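Local coordinates for protein split-soret cytochrome C (PDB 1H21) that carries two c-type haems and an iron-sulfur centre in each subunit of a homodimer and may transfer electrons in sulfate reduction, at the interface of chains A and B. Residues are numbered along the deposited sequence; one frame, centred on the assembly and turned at random. Chains: chain A/B, Split-soret cytochrome C.

Contact 1: the interface of chains A and B. Residues chain A 42, 70, 73; chain B 17, 97, 100-102.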
loop_
_atom_site.group_PDB
_atom_site.type_symbol
_atom_site.label_atom_id
_atom_site.label_comp_id
_atom_site.label_asym_id
_atom_site.label_seq_id
_atom_site.Cartn_x
_atom_site.Cartn_y
_atom_site.Cartn_z
ATOM N N PHE A 42 10.093 11.302 7.804
ATOM C CA PHE A 42 9.887 10.158 6.915
ATOM C C PHE A 42 8.593 9.364 7.122
ATOM O O PHE A 42 8.073 8.788 6.170
ATOM C CB PHE A 42 11.118 9.251 6.906
ATOM C CG PHE A 42 12.313 9.822 6.149
ATOM C CD1 PHE A 42 12.200 10.979 5.387
ATOM C CD2 PHE A 42 13.559 9.197 6.218
ATOM C CE1 PHE A 42 13.309 11.514 4.706
ATOM C CE2 PHE A 42 14.672 9.717 5.550
ATOM C CZ PHE A 42 14.548 10.879 4.791
ATOM N N ALA A 70 15.024 5.211 3.066
ATOM C CA ALA A 70 14.124 6.323 2.799
ATOM C C ALA A 70 13.106 6.008 1.710
ATOM O O ALA A 70 12.115 6.724 1.579
ATOM C CB ALA A 70 14.884 7.555 2.465
ATOM N N GLU A 73 9.629 6.236 2.624
ATOM C CA GLU A 73 8.970 7.524 2.873
ATOM C C GLU A 73 7.726 7.538 1.953
ATOM O O GLU A 73 6.706 8.151 2.249
ATOM C CB GLU A 73 9.907 8.693 2.521
ATOM C CG GLU A 73 9.322 10.076 2.803
ATOM C CD GLU A 73 10.054 11.187 2.074
ATOM O OE1 GLU A 73 10.300 11.039 0.852
ATOM O OE2 GLU A 73 10.365 12.226 2.706
ATOM N N PHE B 17 17.378 9.276 -0.920
ATOM C CA PHE B 17 17.100 9.731 -2.290
ATOM C C PHE B 17 18.400 10.027 -3.022
ATOM O O PHE B 17 18.520 11.001 -3.783
ATOM C CB PHE B 17 16.208 10.979 -2.282
ATOM C CG PHE B 17 15.287 11.037 -1.118
ATOM C CD1 PHE B 17 15.437 12.034 -0.146
ATOM C CD2 PHE B 17 14.303 10.061 -0.952
ATOM C CE1 PHE B 17 14.627 12.065 0.981
ATOM C CE2 PHE B 17 13.481 10.073 0.177
ATOM C CZ PHE B 17 13.644 11.083 1.152
ATOM N N SER B 97 10.718 7.282 -4.762
ATOM C CA SER B 97 11.368 7.602 -3.489
ATOM C C SER B 97 12.834 7.145 -3.344
ATOM O O SER B 97 13.462 7.297 -2.283
ATOM C CB SER B 97 10.499 7.116 -2.333
ATOM O OG SER B 97 9.233 7.767 -2.366
ATOM N N TRP B 100 13.919 10.850 -5.283
ATOM C CA TRP B 100 13.424 12.153 -4.814
ATOM C C TRP B 100 12.728 12.085 -3.442
ATOM O O TRP B 100 12.210 11.025 -3.057
ATOM C CB TRP B 100 12.428 12.704 -5.860
ATOM C CG TRP B 100 13.008 12.940 -7.237
ATOM C CD1 TRP B 100 13.787 13.983 -7.606
ATOM C CD2 TRP B 100 12.887 12.095 -8.403
ATOM N NE1 TRP B 100 14.172 13.850 -8.921
ATOM C CE2 TRP B 100 13.636 12.701 -9.435
ATOM C CE3 TRP B 100 12.225 10.888 -8.668
ATOM C CZ2 TRP B 100 13.749 12.141 -10.723
ATOM C CZ3 TRP B 100 12.335 10.327 -9.951
ATOM C CH2 TRP B 100 13.094 10.960 -10.961
ATOM N N GLY B 101 12.713 13.223 -2.730
ATOM C CA GLY B 101 12.066 13.344 -1.423
ATOM C C GLY B 101 10.570 13.616 -1.590
ATOM O O GLY B 101 10.172 14.125 -2.643
ATOM N N ARG B 102 9.759 13.383 -0.548
ATOM C CA ARG B 102 8.298 13.546 -0.625
ATOM C C ARG B 102 7.730 14.804 -1.257
ATOM O O ARG B 102 6.743 14.729 -2.008
ATOM C CB ARG B 102 7.622 13.288 0.722
ATOM C CG ARG B 102 7.937 14.277 1.810
ATOM C CD ARG B 102 7.267 13.835 3.103
ATOM N NE ARG B 102 7.549 14.756 4.200
ATOM C CZ ARG B 102 8.624 14.676 4.980
ATOM N NH1 ARG B 102 9.534 13.725 4.810
ATOM N NH2 ARG B 102 8.795 15.556 5.943
#

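Contact 2: the interface of chains A and B. Residues chain A 42, 46, 67-70; chain B 10, 12, 16-17.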
loop_
_atom_site.group_PDB
_atom_site.type_symbol
_atom_site.label_atom_id
_atom_site.label_comp_id
_atom_site.label_asym_id
_atom_site.label_seq_id
_atom_site.Cartn_x
_atom_site.Cartn_y
_atom_site.Cartn_z
ATOM N N PHE A 42 10.093 11.302 7.804
ATOM C CA PHE A 42 9.887 10.158 6.915
ATOM C C PHE A 42 8.593 9.364 7.122
ATOM O O PHE A 42 8.073 8.788 6.170
ATOM C CB PHE A 42 11.118 9.251 6.906
ATOM C CG PHE A 42 12.313 9.822 6.149
ATOM C CD1 PHE A 42 12.200 10.979 5.387
ATOM C CD2 PHE A 42 13.559 9.197 6.218
ATOM C CE1 PHE A 42 13.309 11.514 4.706
ATOM C CE2 PHE A 42 14.672 9.717 5.550
ATOM C CZ PHE A 42 14.548 10.879 4.791
ATOM N N PHE A 46 8.572 4.289 7.017
ATOM C CA PHE A 46 10.002 4.330 7.282
ATOM C C PHE A 46 10.318 3.842 8.697
ATOM O O PHE A 46 11.047 2.866 8.870
ATOM C CB PHE A 46 10.538 5.738 7.036
ATOM C CG PHE A 46 11.991 5.893 7.338
ATOM C CD1 PHE A 46 12.951 5.628 6.361
ATOM C CD2 PHE A 46 12.404 6.331 8.595
ATOM C CE1 PHE A 46 14.311 5.802 6.630
ATOM C CE2 PHE A 46 13.766 6.511 8.885
ATOM C CZ PHE A 46 14.719 6.246 7.901
ATOM N N PHE A 67 20.160 -1.605 2.396
ATOM C CA PHE A 67 18.840 -1.188 1.930
ATOM C C PHE A 67 18.617 0.336 1.884
ATOM O O PHE A 67 19.049 1.072 2.789
ATOM C CB PHE A 67 17.760 -1.843 2.795
ATOM C CG PHE A 67 16.399 -1.800 2.187
ATOM C CD1 PHE A 67 15.936 -2.873 1.420
ATOM C CD2 PHE A 67 15.572 -0.690 2.376
ATOM C CE1 PHE A 67 14.664 -2.846 0.848
ATOM C CE2 PHE A 67 14.305 -0.644 1.816
ATOM C CZ PHE A 67 13.843 -1.728 1.048
ATOM N N PRO A 68 18.007 0.837 0.789
ATOM C CA PRO A 68 17.721 2.276 0.629
ATOM C C PRO A 68 16.477 2.630 1.483
ATOM O O PRO A 68 15.383 2.838 0.955
ATOM C CB PRO A 68 17.459 2.404 -0.880
ATOM C CG PRO A 68 16.919 1.048 -1.267
ATOM C CD PRO A 68 17.749 0.088 -0.463
ATOM N N PHE A 69 16.667 2.723 2.797
ATOM C CA PHE A 69 15.567 2.950 3.742
ATOM C C PHE A 69 14.553 4.043 3.467
ATOM O O PHE A 69 13.353 3.825 3.609
ATOM C CB PHE A 69 16.095 3.092 5.176
ATOM C CG PHE A 69 16.840 1.890 5.660
ATOM C CD1 PHE A 69 18.226 1.911 5.761
ATOM C CD2 PHE A 69 16.174 0.715 5.944
ATOM C CE1 PHE A 69 18.921 0.783 6.129
ATOM C CE2 PHE A 69 16.873 -0.423 6.318
ATOM C CZ PHE A 69 18.239 -0.388 6.409
ATOM N N ALA A 70 15.024 5.211 3.066
ATOM C CA ALA A 70 14.124 6.323 2.799
ATOM C C ALA A 70 13.106 6.008 1.710
ATOM O O ALA A 70 12.115 6.724 1.579
ATOM C CB ALA A 70 14.884 7.555 2.465
ATOM N N PHE B 10 19.440 5.357 11.028
ATOM C CA PHE B 10 18.461 5.941 10.101
ATOM C C PHE B 10 19.020 6.393 8.741
ATOM O O PHE B 10 18.230 6.663 7.833
ATOM C CB PHE B 10 17.686 7.102 10.749
ATOM C CG PHE B 10 16.851 6.697 11.930
ATOM C CD1 PHE B 10 16.637 7.578 12.978
ATOM C CD2 PHE B 10 16.285 5.429 11.993
ATOM C CE1 PHE B 10 15.876 7.211 14.075
ATOM C CE2 PHE B 10 15.514 5.040 13.099
ATOM C CZ PHE B 10 15.312 5.942 14.142
ATOM N N GLN B 12 21.450 5.849 5.206
ATOM C CA GLN B 12 21.557 4.707 4.302
ATOM C C GLN B 12 22.700 4.884 3.349
ATOM O O GLN B 12 23.147 6.004 3.102
ATOM C CB GLN B 12 20.280 4.560 3.462
ATOM C CG GLN B 12 20.095 5.664 2.412
ATOM C CD GLN B 12 18.681 5.738 1.886
ATOM O OE1 GLN B 12 18.424 5.556 0.686
ATOM N NE2 GLN B 12 17.743 5.979 2.790
ATOM N N ALA B 16 19.765 9.439 1.674
ATOM C CA ALA B 16 18.340 9.340 1.330
ATOM C C ALA B 16 18.157 9.948 -0.067
ATOM O O ALA B 16 18.718 11.017 -0.351
ATOM C CB ALA B 16 17.504 10.118 2.340
ATOM N N PHE B 17 17.378 9.276 -0.920
ATOM C CA PHE B 17 17.100 9.731 -2.290
ATOM C C PHE B 17 18.400 10.027 -3.022
ATOM O O PHE B 17 18.520 11.001 -3.783
ATOM C CB PHE B 17 16.208 10.979 -2.282
ATOM C CG PHE B 17 15.287 11.037 -1.118
ATOM C CD1 PHE B 17 15.437 12.034 -0.146
ATOM C CD2 PHE B 17 14.303 10.061 -0.952
ATOM C CE1 PHE B 17 14.627 12.065 0.981
ATOM C CE2 PHE B 17 13.481 10.073 0.177
ATOM C CZ PHE B 17 13.644 11.083 1.152
#

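Contact 1: the interface of chains A and B
A:Glu73 forms a salt bridge with B:Arg102, and its carboxylate also comes close to CE2 and CZ of B:Phe17. This patch is part of the homodimer interface of the split-Soret dihaem cytochrome c. It joins the 3-10 helix 69-78 of chain A to the start of helix 102-118 of chain B. The B:Arg102 side chain runs outward across A:Glu73, at about a right angle to it. B:Arg102 CB lies 3.5 Å from A:Glu73 CD. B:Arg102 CG then passes A:Glu73 OE2 at 3.3 Å. A chi1 of 66° turns the chain toward the carboxylate, and its straight run to NE carries the guanidinium past OE2. At the tip, B:Arg102 NH1 donates a bent hydrogen bond to A:Glu73 OE2 at 2.7 Å, which is also the salt bridge. OE2 is met on its anti side, a little out of the carboxylate plane. The guanidinium and carboxylate planes are nearly perpendicular (87°), and NH1 also lies in plane at the edge of the A:Phe42 ring. The other carboxylate oxygen, A:Glu73 OE1, accepts a strongly bent hydrogen bond from B:Arg102 N at 2.8 Å. This N-H comes from above the carboxylate plane. Together the bonds probably hold the carboxylate at the start of helix 102-118, which may further stabilise its negative charge. A:Glu73 OE1 also lies 3.4 Å from B:Phe17 CZ. The CE1-CZ edge of B:Phe17 is directed at the A:Phe42 ring in an offset edge-to-face contact, planes 77° apart. It meets the CE1-CZ side, with B:Phe17 CZ 3.6 Å from A:Phe42 CE1. B:Phe17 CE2 rests on the A:Ala70 methyl CB at 3.7 Å. Within chain B, B:Gly101 CA sits over the centre of one face of the B:Phe17 ring.

Contact 2: the interface of chains A and B
The extended backbone of B:Gln12 (phi -145°, psi 163°) faces the segment A:Phe67 to A:Ala70, where a loop enters the 3-10 helix 69-78. Chain B contributes part of its N-terminal segment to this side of the dimer interface. The B:Gln12 side chain reaches across to the start of the helix. With chi1 at 70°, its CG is flanked by both backbone branches, and the straight chain beyond carries the amide to the A:Ala70 backbone. As modelled, B:Gln12 NE2 lies 2.8 Å from A:Ala70 N, so two nitrogens that normally donate face each other. The amide orientation is therefore doubtful. Turned over, it would probably place the carbonyl oxygen where it could accept from that N-H near the helix N-terminus. In the modelled orientation, B:Gln12 OE1 lies 3.4 Å from A:Pro68 CA. The amide and the A:Phe69 ring are almost perpendicular, and the A:Phe69 and B:Gln12 side chains run antiparallel, side by side. A:Phe69 CD1 comes alongside B:Gln12 CB at 4.1 Å. The methyl of B:Ala16 fills in next to these groups. B:Ala16 CB packs on A:Ala70 CB at 3.7 Å and on A:Phe42 CZ at 3.9 Å. A:Phe46 backs A:Phe42, with A:Phe42 CD2 over the centre of one of its faces, and also touches chain B at its rim. There A:Phe46 CZ lies 3.5 Å from the B:Phe10 carbonyl O, which is in plane with the ring.

Contact 1 and contact 2 are neighbouring parts of one surface, with the centres of their C-alpha atoms about 7 Å apart. They share A:Phe42, A:Ala70 and B:Phe17. On chain A both use the 3-10 helix 69-78: contact 2 takes its start and the loop before it, and contact 1 reaches one turn further on. On chain B the N-terminal segment serves both, while the start of helix 102-118 belongs to contact 1. The shared phenylalanine and alanine contacts join the salt bridge to the glutamine site. The two-fold axis repeats both, which probably helps hold together the homodimer that shares its haems.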